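Local coordinates for G-protein alpha subunit Galpha7 (Naegleria fowleri, PDB 6NE6), which probably acts as a guanine-nucleotide-binding switch, the GTP-hydrolysing alpha subunit of a heterotrimeric G protein, at residues A[24-28]-A[305-311]. Residues are numbered along the deposited sequence.
Sequences TIFKQ and ALDKANL
In the Ras-like domain of this G-protein alpha subunit, the helix that follows the probable P-loop packs against the turn leading into helix 308-326. Residues 24-28 are regular alpha helix. Residues 305-307 form a turn, and the helix starts at Lys308. The register pairs Ile25 with Ala305 (CA to CA 5.4 Å) and Gln28 with Lys308 (CA to CA 6.4 Å). Ala305 points its CB between Thr24 CG2 and Ile25 CG1, 3.7 Å from each. Ala305 O accepts from Gln28 NE2 at 3.0 Å; Gln28 is folded m,m. The backbone N of Ala305 is hydrogen-bonded to Asn248 OD1, tying the turn to the end of strand 242-248. In G proteins this loop, after the last sheet strand, borders the guanine pocket. Leu306 starts away from the helix, but its CD2 returns to within 3.7 Å of Thr24 CG2. Asp307, phi/psi -94/99, is the N-cap; its OD1 accepts from Asn310 N at 3.1 Å. Lys308 curls back (chi3 m, chi4 p), and its NZ makes a weak 3.4 Å hydrogen bond to Gln28 OE1. Leu311 (chi1 t, chi2 p) places CD2 3.5 Å from Gln28 CB, and its CD1 lies 4.2 Å from Ile25 CG1.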
ATOM      1  N   THR A  24      -1.930   4.760  -0.877  1.00 14.77           N
ATOM      2  CA  THR A  24      -3.183   4.822  -0.125  1.00 13.11           C
ATOM      3  C   THR A  24      -3.314   6.151   0.605  1.00 13.32           C
ATOM      4  O   THR A  24      -4.389   6.768   0.614  1.00 15.98           O
ATOM      5  CB  THR A  24      -3.257   3.675   0.888  1.00 16.31           C
ATOM      6  OG1 THR A  24      -2.955   2.446   0.225  1.00 20.26           O
ATOM      7  CG2 THR A  24      -4.662   3.589   1.507  1.00 18.68           C
ATOM      8  N   ILE A  25      -2.222   6.603   1.229  1.00 12.95           N
ATOM      9  CA  ILE A  25      -2.222   7.889   1.911  1.00 13.91           C
ATOM     10  C   ILE A  25      -2.590   8.999   0.942  1.00 14.41           C
ATOM     11  O   ILE A  25      -3.404   9.875   1.261  1.00 13.22           O
ATOM     12  CB  ILE A  25      -0.852   8.155   2.559  1.00 13.66           C
ATOM     13  CG1 ILE A  25      -0.603   7.118   3.649  1.00 14.32           C
ATOM     14  CG2 ILE A  25      -0.819   9.555   3.135  1.00 14.63           C
ATOM     15  CD1 ILE A  25       0.715   7.320   4.381  1.00 18.86           C
ATOM     16  N   PHE A  26      -1.973   8.994  -0.246  1.00 13.36           N
ATOM     17  CA  PHE A  26      -2.240  10.069  -1.198  1.00 12.75           C
ATOM     18  C   PHE A  26      -3.696  10.042  -1.648  1.00 15.32           C
ATOM     19  O   PHE A  26      -4.346  11.087  -1.733  1.00 11.82           O
ATOM     20  CB  PHE A  26      -1.309   9.989  -2.413  1.00 10.65           C
ATOM     21  CG  PHE A  26      -1.460  11.176  -3.340  1.00 10.78           C
ATOM     22  CD1 PHE A  26      -0.747  12.336  -3.106  1.00 14.29           C
ATOM     23  CD2 PHE A  26      -2.343  11.145  -4.405  1.00 16.15           C
ATOM     24  CE1 PHE A  26      -0.898  13.446  -3.926  1.00 15.06           C
ATOM     25  CE2 PHE A  26      -2.499  12.261  -5.231  1.00 17.33           C
ATOM     26  CZ  PHE A  26      -1.771  13.410  -4.981  1.00 16.46           C
ATOM     27  N   LYS A  27      -4.221   8.856  -1.958  1.00 14.92           N
ATOM     28  CA  LYS A  27      -5.596   8.778  -2.438  1.00 15.68           C
ATOM     29  C   LYS A  27      -6.585   9.177  -1.354  1.00 16.32           C
ATOM     30  O   LYS A  27      -7.610   9.814  -1.643  1.00 15.12           O
ATOM     31  CB  LYS A  27      -5.885   7.375  -2.973  1.00 14.38           C
ATOM     32  CG  LYS A  27      -5.220   7.107  -4.315  1.00 13.73           C
ATOM     33  CD  LYS A  27      -5.524   5.691  -4.822  1.00 16.66           C
ATOM     34  CE  LYS A  27      -4.864   4.618  -3.945  1.00 20.48           C
ATOM     35  NZ  LYS A  27      -4.821   3.296  -4.653  1.00 20.23           N
ATOM     36  N   GLN A  28      -6.301   8.826  -0.098  1.00 11.48           N
ATOM     37  CA  GLN A  28      -7.166   9.272   0.988  1.00 14.49           C
ATOM     38  C   GLN A  28      -7.115  10.783   1.140  1.00 13.35           C
ATOM     39  O   GLN A  28      -8.143  11.420   1.414  1.00 15.09           O
ATOM     40  CB  GLN A  28      -6.772   8.597   2.298  1.00 16.93           C
ATOM     41  CG  GLN A  28      -7.039   7.113   2.318  1.00 18.26           C
ATOM     42  CD  GLN A  28      -8.504   6.754   2.556  1.00 17.40           C
ATOM     43  OE1 GLN A  28      -9.419   7.329   1.948  1.00 20.13           O
ATOM     44  NE2 GLN A  28      -8.732   5.792   3.443  1.00 15.45           N
ATOM     45  N   ALA A 305      -3.654   3.718   6.858  1.00 12.99           N
ATOM     46  CA  ALA A 305      -4.069   4.628   5.797  1.00 15.88           C
ATOM     47  C   ALA A 305      -5.462   4.303   5.275  1.00 15.59           C
ATOM     48  O   ALA A 305      -6.177   5.202   4.827  1.00 14.71           O
ATOM     49  CB  ALA A 305      -3.055   4.595   4.648  1.00 17.52           C
ATOM     50  N   LEU A 306      -5.875   3.034   5.331  1.00 12.89           N
ATOM     51  CA  LEU A 306      -7.215   2.679   4.874  1.00 16.61           C
ATOM     52  C   LEU A 306      -8.297   3.197   5.814  1.00 15.76           C
ATOM     53  O   LEU A 306      -9.471   3.236   5.430  1.00 19.54           O
ATOM     54  CB  LEU A 306      -7.329   1.159   4.712  1.00 18.22           C
ATOM     55  CG  LEU A 306      -6.521   0.555   3.564  1.00 17.75           C
ATOM     56  CD1 LEU A 306      -6.513  -0.970   3.666  1.00 22.91           C
ATOM     57  CD2 LEU A 306      -7.136   0.974   2.223  1.00 17.23           C
ATOM     58  N   ASP A 307      -7.926   3.603   7.027  1.00 15.18           N
ATOM     59  CA  ASP A 307      -8.866   4.203   7.978  1.00 15.97           C
ATOM     60  C   ASP A 307      -8.780   5.716   7.821  1.00 18.71           C
ATOM     61  O   ASP A 307      -7.886   6.360   8.380  1.00 20.18           O
ATOM     62  CB  ASP A 307      -8.530   3.767   9.405  1.00 18.07           C
ATOM     63  CG  ASP A 307      -9.494   4.343  10.447  1.00 26.98           C
ATOM     64  OD1 ASP A 307     -10.162   5.359  10.181  1.00 25.34           O
ATOM     65  OD2 ASP A 307      -9.574   3.773  11.552  1.00 30.48           O
ATOM     66  N   LYS A 308      -9.729   6.292   7.078  1.00 18.82           N
ATOM     67  CA  LYS A 308      -9.599   7.703   6.721  1.00 22.05           C
ATOM     68  C   LYS A 308      -9.595   8.591   7.961  1.00 15.86           C
ATOM     69  O   LYS A 308      -8.824   9.554   8.035  1.00 20.88           O
ATOM     70  CB  LYS A 308     -10.711   8.111   5.755  1.00 23.50           C
ATOM     71  CG  LYS A 308     -10.686   9.591   5.389  1.00 24.35           C
ATOM     72  CD  LYS A 308     -11.992  10.010   4.738  1.00 32.95           C
ATOM     73  CE  LYS A 308     -12.024   9.622   3.278  1.00 41.96           C
ATOM     74  NZ  LYS A 308     -12.459   8.214   3.061  1.00 41.71           N
ATOM     75  N   ALA A 309     -10.422   8.264   8.965  1.00 18.39           N
ATOM     76  CA  ALA A 309     -10.455   9.071  10.184  1.00 19.47           C
ATOM     77  C   ALA A 309      -9.135   8.994  10.943  1.00 19.79           C
ATOM     78  O   ALA A 309      -8.670  10.003  11.482  1.00 22.30           O
ATOM     79  CB  ALA A 309     -11.614   8.637  11.083  1.00 27.13           C
ATOM     80  N   ASN A 310      -8.526   7.805  11.009  1.00 19.01           N
ATOM     81  CA  ASN A 310      -7.234   7.669  11.679  1.00 21.82           C
ATOM     82  C   ASN A 310      -6.146   8.406  10.915  1.00 18.79           C
ATOM     83  O   ASN A 310      -5.294   9.066  11.520  1.00 19.42           O
ATOM     84  CB  ASN A 310      -6.864   6.188  11.833  1.00 22.31           C
ATOM     85  CG  ASN A 310      -5.505   5.974  12.519  1.00 21.92           C
ATOM     86  OD1 ASN A 310      -4.551   5.463  11.912  1.00 24.34           O
ATOM     87  ND2 ASN A 310      -5.418   6.349  13.788  1.00 27.40           N
ATOM     88  N   LEU A 311      -6.158   8.295   9.586  1.00 17.22           N
ATOM     89  CA  LEU A 311      -5.140   8.966   8.787  1.00 18.04           C
ATOM     90  C   LEU A 311      -5.243  10.474   8.951  1.00 20.05           C
ATOM     91  O   LEU A 311      -4.227  11.160   9.100  1.00 17.84           O
ATOM     92  CB  LEU A 311      -5.274   8.566   7.325  1.00 20.45           C
ATOM     93  CG  LEU A 311      -4.257   9.196   6.372  1.00 24.70           C
ATOM     94  CD1 LEU A 311      -2.817   8.849   6.759  1.00 23.80           C
ATOM     95  CD2 LEU A 311      -4.549   8.769   4.958  1.00 24.31           C
TER